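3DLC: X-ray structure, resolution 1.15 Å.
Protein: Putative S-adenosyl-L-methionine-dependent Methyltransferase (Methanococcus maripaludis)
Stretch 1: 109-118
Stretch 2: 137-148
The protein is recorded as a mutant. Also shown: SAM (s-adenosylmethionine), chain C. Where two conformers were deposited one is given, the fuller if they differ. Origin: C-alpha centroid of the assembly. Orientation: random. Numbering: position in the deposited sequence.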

ATOM      1  N   ASP A 109     -18.444  -6.868  -0.255  1.00 12.22           N
ATOM      2  CA  ASP A 109     -17.930  -7.735  -1.292  1.00 12.45           C
ATOM      3  C   ASP A 109     -17.929  -7.026  -2.654  1.00 10.68           C
ATOM      4  O   ASP A 109     -18.856  -6.278  -2.981  1.00 12.03           O
ATOM      5  CB  ASP A 109     -18.814  -8.966  -1.487  1.00 13.84           C
ATOM      6  CG  ASP A 109     -18.917  -9.869  -0.261  1.00 16.95           C
ATOM      7  OD1 ASP A 109     -18.221  -9.697   0.750  1.00 13.62           O
ATOM      8  OD2 ASP A 109     -19.750 -10.799  -0.331  1.00 20.93           O
ATOM      9  N   ASN A 110     -16.885  -7.281  -3.442  1.00 10.55           N
ATOM     10  CA  ASN A 110     -16.860  -6.879  -4.862  1.00 11.25           C
ATOM     11  C   ASN A 110     -16.993  -5.394  -5.089  1.00 11.87           C
ATOM     12  O   ASN A 110     -17.532  -4.972  -6.093  1.00 16.02           O
ATOM     13  CB  ASN A 110     -17.982  -7.619  -5.608  1.00 11.88           C
ATOM     14  CG  ASN A 110     -17.843  -9.101  -5.497  1.00 13.39           C
ATOM     15  OD1 ASN A 110     -16.744  -9.635  -5.574  1.00 15.54           O
ATOM     16  ND2 ASN A 110     -18.970  -9.801  -5.344  1.00 15.63           N
ATOM     17  N   TYR A 111     -16.450  -4.619  -4.179  1.00 10.52           N
ATOM     18  CA  TYR A 111     -16.568  -3.184  -4.185  1.00 10.42           C
ATOM     19  C   TYR A 111     -15.505  -2.413  -4.964  1.00  8.87           C
ATOM     20  O   TYR A 111     -15.824  -1.378  -5.567  1.00  9.76           O
ATOM     21  CB  TYR A 111     -16.542  -2.682  -2.731  1.00 12.46           C
ATOM     22  CG  TYR A 111     -16.655  -1.188  -2.577  1.00 14.30           C
ATOM     23  CD1 TYR A 111     -17.884  -0.584  -2.632  1.00 18.22           C
ATOM     24  CD2 TYR A 111     -15.525  -0.396  -2.376  1.00 15.21           C
ATOM     25  CE1 TYR A 111     -18.009   0.800  -2.506  1.00 20.62           C
ATOM     26  CE2 TYR A 111     -15.638   0.973  -2.246  1.00 17.07           C
ATOM     27  CZ  TYR A 111     -16.876   1.554  -2.304  1.00 17.95           C
ATOM     28  OH  TYR A 111     -16.960   2.915  -2.183  1.00 22.89           O
ATOM     29  N   ALA A 112     -14.256  -2.868  -4.916  1.00  7.93           N
ATOM     30  CA  ALA A 112     -13.127  -2.068  -5.358  1.00  7.78           C
ATOM     31  C   ALA A 112     -12.722  -2.331  -6.801  1.00  7.24           C
ATOM     32  O   ALA A 112     -12.414  -3.448  -7.164  1.00  8.08           O
ATOM     33  CB  ALA A 112     -11.911  -2.377  -4.427  1.00  8.73           C
ATOM     34  N   ASP A 113     -12.633  -1.272  -7.571  1.00  7.19           N
ATOM     35  CA  ASP A 113     -12.040  -1.379  -8.903  1.00  7.38           C
ATOM     36  C   ASP A 113     -10.526  -1.569  -8.869  1.00  6.64           C
ATOM     37  O   ASP A 113      -9.945  -2.194  -9.744  1.00  8.16           O
ATOM     38  CB  ASP A 113     -12.394  -0.126  -9.714  1.00  8.05           C
ATOM     39  CG  ASP A 113     -13.888  -0.003  -9.957  1.00  9.94           C
ATOM     40  OD1 ASP A 113     -14.452  -0.877 -10.653  1.00 14.44           O
ATOM     41  OD2 ASP A 113     -14.486   0.947  -9.461  1.00 11.64           O
ATOM     42  N   LEU A 114      -9.911  -0.980  -7.861  1.00  6.67           N
ATOM     43  CA  LEU A 114      -8.465  -0.973  -7.694  1.00  6.74           C
ATOM     44  C   LEU A 114      -8.115  -1.030  -6.228  1.00  5.77           C
ATOM     45  O   LEU A 114      -8.741  -0.354  -5.429  1.00  6.67           O
ATOM     46  CB  LEU A 114      -7.865   0.299  -8.296  1.00  7.25           C
ATOM     47  CG  LEU A 114      -6.360   0.493  -8.171  1.00  8.21           C
ATOM     48  CD1 LEU A 114      -5.560  -0.564  -8.940  1.00  9.19           C
ATOM     49  CD2 LEU A 114      -5.991   1.937  -8.638  1.00 10.58           C
ATOM     50  N   ILE A 115      -7.170  -1.883  -5.872  1.00  5.65           N
ATOM     51  CA  ILE A 115      -6.645  -1.952  -4.509  1.00  5.52           C
ATOM     52  C   ILE A 115      -5.148  -1.734  -4.585  1.00  6.04           C
ATOM     53  O   ILE A 115      -4.442  -2.469  -5.295  1.00  7.49           O
ATOM     54  CB  ILE A 115      -6.954  -3.296  -3.820  1.00  6.16           C
ATOM     55  CG1 ILE A 115      -8.460  -3.543  -3.797  1.00  7.43           C
ATOM     56  CG2 ILE A 115      -6.333  -3.356  -2.452  1.00  7.77           C
ATOM     57  CD1 ILE A 115      -8.871  -4.941  -3.288  1.00  8.26           C
ATOM     58  N   VAL A 116      -4.658  -0.732  -3.862  1.00  5.68           N
ATOM     59  CA  VAL A 116      -3.246  -0.425  -3.808  1.00  6.11           C
ATOM     60  C   VAL A 116      -2.761  -0.522  -2.366  1.00  5.70           C
ATOM     61  O   VAL A 116      -3.529  -0.397  -1.438  1.00  6.47           O
ATOM     62  CB  VAL A 116      -2.951   0.996  -4.386  1.00  7.08           C
ATOM     63  CG1 VAL A 116      -3.489   1.125  -5.820  1.00  8.57           C
ATOM     64  CG2 VAL A 116      -3.516   2.114  -3.493  1.00  8.27           C
ATOM     65  N   SER A 117      -1.465  -0.738  -2.194  1.00  6.22           N
ATOM     66  CA  SER A 117      -0.869  -0.755  -0.861  1.00  6.34           C
ATOM     67  C   SER A 117       0.633  -0.661  -0.991  1.00  6.36           C
ATOM     68  O   SER A 117       1.244  -1.446  -1.727  1.00  6.83           O
ATOM     69  CB  SER A 117      -1.184  -2.057  -0.181  1.00  7.27           C
ATOM     70  OG  SER A 117      -0.610  -2.131   1.110  1.00  7.35           O
ATOM     71  N   ARG A 118       1.231   0.295  -0.272  1.00  5.94           N
ATOM     72  CA  ARG A 118       2.675   0.465  -0.251  1.00  6.28           C
ATOM     73  C   ARG A 118       3.203   0.299   1.141  1.00  6.61           C
ATOM     74  O   ARG A 118       2.742   0.952   2.077  1.00  8.17           O
ATOM     75  CB  ARG A 118       3.094   1.842  -0.775  1.00  6.35           C
ATOM     76  CG  ARG A 118       4.585   2.019  -0.806  1.00  7.49           C
ATOM     77  CD  ARG A 118       5.038   3.472  -1.119  1.00  7.54           C
ATOM     78  NE  ARG A 118       6.480   3.517  -1.042  1.00  8.26           N
ATOM     79  CZ  ARG A 118       7.157   3.521   0.111  1.00  8.17           C
ATOM     80  NH1 ARG A 118       6.513   3.687   1.246  1.00  9.56           N
ATOM     81  NH2 ARG A 118       8.464   3.403   0.101  1.00  9.70           N
ATOM     82  N   ILE A 137     -13.035  -8.159  -1.435  1.00  8.02           N
ATOM     83  CA  ILE A 137     -13.497  -6.794  -1.684  1.00  8.77           C
ATOM     84  C   ILE A 137     -13.210  -6.300  -3.111  1.00  8.64           C
ATOM     85  O   ILE A 137     -13.698  -5.263  -3.513  1.00 10.16           O
ATOM     86  CB  ILE A 137     -12.954  -5.777  -0.636  1.00  8.62           C
ATOM     87  CG1 ILE A 137     -11.428  -5.631  -0.709  1.00  9.51           C
ATOM     88  CG2 ILE A 137     -13.438  -6.140   0.788  1.00 10.74           C
ATOM     89  CD1 ILE A 137     -10.928  -4.276  -0.292  1.00 10.37           C
ATOM     90  N   LEU A 138     -12.399  -7.018  -3.862  1.00  8.25           N
ATOM     91  CA  LEU A 138     -12.060  -6.680  -5.236  1.00  8.41           C
ATOM     92  C   LEU A 138     -13.242  -7.001  -6.161  1.00  8.83           C
ATOM     93  O   LEU A 138     -13.822  -8.084  -6.093  1.00 10.37           O
ATOM     94  CB  LEU A 138     -10.812  -7.498  -5.648  1.00  8.67           C
ATOM     95  CG  LEU A 138     -10.147  -7.162  -6.975  1.00  9.05           C
ATOM     96  CD1 LEU A 138      -9.698  -5.690  -7.013  1.00  9.55           C
ATOM     97  CD2 LEU A 138      -8.949  -8.098  -7.198  1.00  9.56           C
ATOM     98  N   LYS A 139     -13.563  -6.047  -7.025  0.57  8.62           N
ATOM     99  CA  LYS A 139     -14.600  -6.216  -8.020  0.57  9.34           C
ATOM    100  C   LYS A 139     -14.090  -7.128  -9.138  0.57 10.25           C
ATOM    101  O   LYS A 139     -12.921  -7.088  -9.518  0.57  9.47           O
ATOM    102  CB  LYS A 139     -15.004  -4.847  -8.606  0.57  9.61           C
ATOM    103  CG  LYS A 139     -16.289  -4.889  -9.401  0.57 10.76           C
ATOM    104  CD  LYS A 139     -16.601  -3.507 -10.012  0.57 12.36           C
ATOM    105  CE  LYS A 139     -16.736  -2.451  -8.970  0.57 14.49           C
ATOM    106  NZ  LYS A 139     -17.165  -1.201  -9.651  0.57 18.01           N
ATOM    107  N   SER A 140     -14.987  -7.948  -9.666  0.57 10.87           N
ATOM    108  CA  SER A 140     -14.669  -8.748 -10.840  0.57 12.67           C
ATOM    109  C   SER A 140     -14.167  -7.790 -11.922  0.57 11.08           C
ATOM    110  O   SER A 140     -14.811  -6.793 -12.252  0.57 12.04           O
ATOM    111  CB  SER A 140     -15.901  -9.530 -11.306  0.57 14.08           C
ATOM    112  OG  SER A 140     -15.601 -10.359 -12.405  0.57 19.45           O
ATOM    113  N   GLY A 141     -13.026  -8.124 -12.500  1.00 11.25           N
ATOM    114  CA  GLY A 141     -12.323  -7.268 -13.444  1.00 11.39           C
ATOM    115  C   GLY A 141     -11.384  -6.266 -12.805  1.00 12.04           C
ATOM    116  O   GLY A 141     -10.667  -5.576 -13.493  1.00 14.89           O
ATOM    117  N   GLY A 142     -11.390  -6.205 -11.484  1.00 10.70           N
ATOM    118  CA  GLY A 142     -10.533  -5.319 -10.712  1.00  9.69           C
ATOM    119  C   GLY A 142      -9.085  -5.756 -10.688  1.00 10.19           C
ATOM    120  O   GLY A 142      -8.769  -6.911 -10.963  1.00 11.81           O
ATOM    121  N   LYS A 143      -8.223  -4.829 -10.257  1.00  7.88           N
ATOM    122  CA  LYS A 143      -6.773  -5.029 -10.191  1.00  7.53           C
ATOM    123  C   LYS A 143      -6.222  -4.629  -8.830  1.00  7.09           C
ATOM    124  O   LYS A 143      -6.788  -3.757  -8.162  1.00  7.75           O
ATOM    125  CB  LYS A 143      -6.042  -4.169 -11.249  1.00  8.17           C
ATOM    126  CG  LYS A 143      -6.455  -4.403 -12.700  1.00 10.76           C
ATOM    127  CD  LYS A 143      -5.947  -5.706 -13.229  1.00 11.66           C
ATOM    128  CE  LYS A 143      -6.319  -5.896 -14.689  1.00 13.32           C
ATOM    129  NZ  LYS A 143      -5.781  -7.136 -15.229  1.00 13.44           N
ATOM    130  N   THR A 144      -5.102  -5.242  -8.453  1.00  6.74           N
ATOM    131  CA  THR A 144      -4.359  -4.823  -7.268  1.00  6.51           C
ATOM    132  C   THR A 144      -2.943  -4.389  -7.639  1.00  6.36           C
ATOM    133  O   THR A 144      -2.410  -4.740  -8.682  1.00  6.85           O
ATOM    134  CB  THR A 144      -4.269  -5.910  -6.163  1.00  6.63           C
ATOM    135  OG1 THR A 144      -3.304  -6.922  -6.495  1.00  6.25           O
ATOM    136  CG2 THR A 144      -5.589  -6.584  -5.916  1.00  8.11           C
ATOM    137  N   TYR A 145      -2.325  -3.646  -6.719  1.00  6.31           N
ATOM    138  CA  TYR A 145      -0.922  -3.221  -6.842  1.00  5.84           C
ATOM    139  C   TYR A 145      -0.450  -3.063  -5.400  1.00  5.77           C
ATOM    140  O   TYR A 145      -0.539  -1.999  -4.800  1.00  6.22           O
ATOM    141  CB  TYR A 145      -0.847  -1.936  -7.638  1.00  6.64           C
ATOM    142  CG  TYR A 145       0.529  -1.566  -8.156  1.00  6.36           C
ATOM    143  CD1 TYR A 145       1.028  -2.101  -9.333  1.00  7.88           C
ATOM    144  CD2 TYR A 145       1.301  -0.611  -7.520  1.00  7.13           C
ATOM    145  CE1 TYR A 145       2.229  -1.707  -9.850  1.00  8.39           C
ATOM    146  CE2 TYR A 145       2.508  -0.211  -8.042  1.00  7.78           C
ATOM    147  CZ  TYR A 145       2.973  -0.760  -9.208  1.00  7.67           C
ATOM    148  OH  TYR A 145       4.177  -0.318  -9.697  1.00 10.26           O
ATOM    149  N   ILE A 146       0.018  -4.187  -4.852  1.00  5.59           N
ATOM    150  CA  ILE A 146       0.293  -4.328  -3.400  1.00  5.49           C
ATOM    151  C   ILE A 146       1.730  -4.732  -3.196  1.00  5.52           C
ATOM    152  O   ILE A 146       2.177  -5.786  -3.665  1.00  6.01           O
ATOM    153  CB  ILE A 146      -0.658  -5.390  -2.792  1.00  6.70           C
ATOM    154  CG1 ILE A 146      -2.110  -4.897  -2.883  1.00  6.92           C
ATOM    155  CG2 ILE A 146      -0.233  -5.759  -1.380  1.00  6.86           C
ATOM    156  CD1 ILE A 146      -3.134  -5.973  -2.664  1.00  8.71           C
ATOM    157  N   GLY A 147       2.496  -3.894  -2.504  1.00  5.56           N
ATOM    158  CA  GLY A 147       3.918  -4.198  -2.376  1.00  5.84           C
ATOM    159  C   GLY A 147       4.664  -3.045  -1.782  1.00  5.82           C
ATOM    160  O   GLY A 147       4.206  -2.449  -0.798  1.00  6.49           O
ATOM    161  N   GLY A 148       5.790  -2.719  -2.378  1.00  6.23           N
ATOM    162  CA  GLY A 148       6.601  -1.596  -1.910  1.00  6.62           C
ATOM    163  C   GLY A 148       7.638  -1.191  -2.908  1.00  6.55           C
ATOM    164  O   GLY A 148       7.888  -1.898  -3.854  1.00  7.94           O
TER
HETATM  165  N   SAM C 220       1.371   3.489   2.713  1.00 11.17           N
HETATM  166  CA  SAM C 220       2.091   4.564   3.445  1.00 10.23           C
HETATM  167  C   SAM C 220       3.246   5.063   2.621  1.00 10.24           C
HETATM  168  O   SAM C 220       3.668   4.360   1.701  1.00 12.13           O
HETATM  169  OXT SAM C 220       3.763   6.130   2.931  1.00  9.97           O
HETATM  170  CB  SAM C 220       2.525   4.077   4.814  1.00 12.38           C
HETATM  171  CG  SAM C 220       3.506   2.949   4.826  1.00 14.87           C
HETATM  172  SD  SAM C 220       3.890   2.511   6.534  1.00 16.84           S
HETATM  173  CE  SAM C 220       5.528   1.926   6.194  1.00 15.58           C
HETATM  174  C5' SAM C 220       2.913   0.944   6.828  1.00 18.30           C
HETATM  175  C4' SAM C 220       1.427   1.078   7.278  1.00 13.14           C
HETATM  176  O4' SAM C 220       0.601  -0.132   7.262  1.00 10.62           O
HETATM  177  C3' SAM C 220       1.244   1.762   8.656  1.00 10.61           C
HETATM  178  O3' SAM C 220       0.511   2.934   8.471  1.00 12.49           O
HETATM  179  C2' SAM C 220       0.479   0.712   9.464  1.00  8.59           C
HETATM  180  O2' SAM C 220      -0.339   1.184  10.511  1.00  9.52           O
HETATM  181  C1' SAM C 220      -0.288  -0.050   8.370  1.00  8.82           C
HETATM  182  N9  SAM C 220      -0.655  -1.427   8.737  1.00  7.85           N
HETATM  183  C8  SAM C 220       0.199  -2.410   9.177  1.00  7.95           C
HETATM  184  N7  SAM C 220      -0.464  -3.580   9.340  1.00  7.97           N
HETATM  185  C5  SAM C 220      -1.773  -3.332   9.019  1.00  7.51           C
HETATM  186  C6  SAM C 220      -2.924  -4.124   9.029  1.00  7.77           C
HETATM  187  N6  SAM C 220      -2.968  -5.399   9.457  1.00  9.01           N
HETATM  188  N1  SAM C 220      -4.067  -3.555   8.588  1.00  8.16           N
HETATM  189  C2  SAM C 220      -4.108  -2.239   8.192  1.00  8.87           C
HETATM  190  N3  SAM C 220      -3.026  -1.410   8.226  1.00  8.31           N
HETATM  191  C4  SAM C 220      -1.896  -1.993   8.619  1.00  7.60           C
HETATM  192  O   HOH W   1     -18.162  -0.352  -6.530  1.00 21.44           O
HETATM  193  O   HOH W   2     -17.110   1.303  -8.830  1.00 24.77           O
HETATM  194  O   HOH W   3       1.961  -3.118   0.921  1.00  8.16           O

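Two parallel strands run side by side, their axes 3° apart, and a shorter bridge of Ala 112 with Leu 138 precedes them. At the end of a helix, Ile 137 O accepts two amides, a well-aligned one from Ala 112 N (2.8 Å) and a weak, bent one from Tyr 111 N (2.9 Å, 122°). The Ile 137 side chain reaches Ile 115, CD1 to CD1 at 3.7 Å. Leu 138 joins this apolar group, its CD1 3.9 Å from Ile 115 CD1; its carbonyl O receives a CA-H...O contact from Asn 110 CA at 3.5 Å. Lys 139 N donates to Ala 112 O (2.8 Å), completing the short bridge, while its long side chain brings NZ to Asp 113 OD1 in a 2.9 Å salt bridge. Water 2 supports the pair, donating to Asp 113 OD2 and accepting from Lys 139 NZ.

A type II turn from Lys 139 to Gly 142 follows, closed by Gly 142 N to Lys 139 O at 2.6 Å. At Gly 141, with phi of 87°, a CB would be jammed against Ser 140 O, so the backbone calls for glycine; a CB on Gly 142 would clash with Lys 139 O. Beyond the turn the ladder resumes: Lys 143 N donates to Asp 113 O (3.2 Å). As parallel pairing requires, Ile 115 and Ser 117 each bond through N and O to the residues flanking their partners, Thr 144 and Ile 146: Ile 115 N to Lys 143 O (3.0 Å), Tyr 145 N to Ile 115 O (2.8 Å), Ser 117 N to Tyr 145 O (3.0 Å) and Gly 147 N to Ser 117 O (2.9 Å). These four residues share one face, where Ile 146 CD1 packs against Ile 115 CG2 at 4.1 Å; Leu 114, Val 116, Lys 143 and Tyr 145 take the other. Water 3 donates to both Gly 147 O and Ser 117 OG. Arg 118 NH1 donates to SAM O at 3.0 Å.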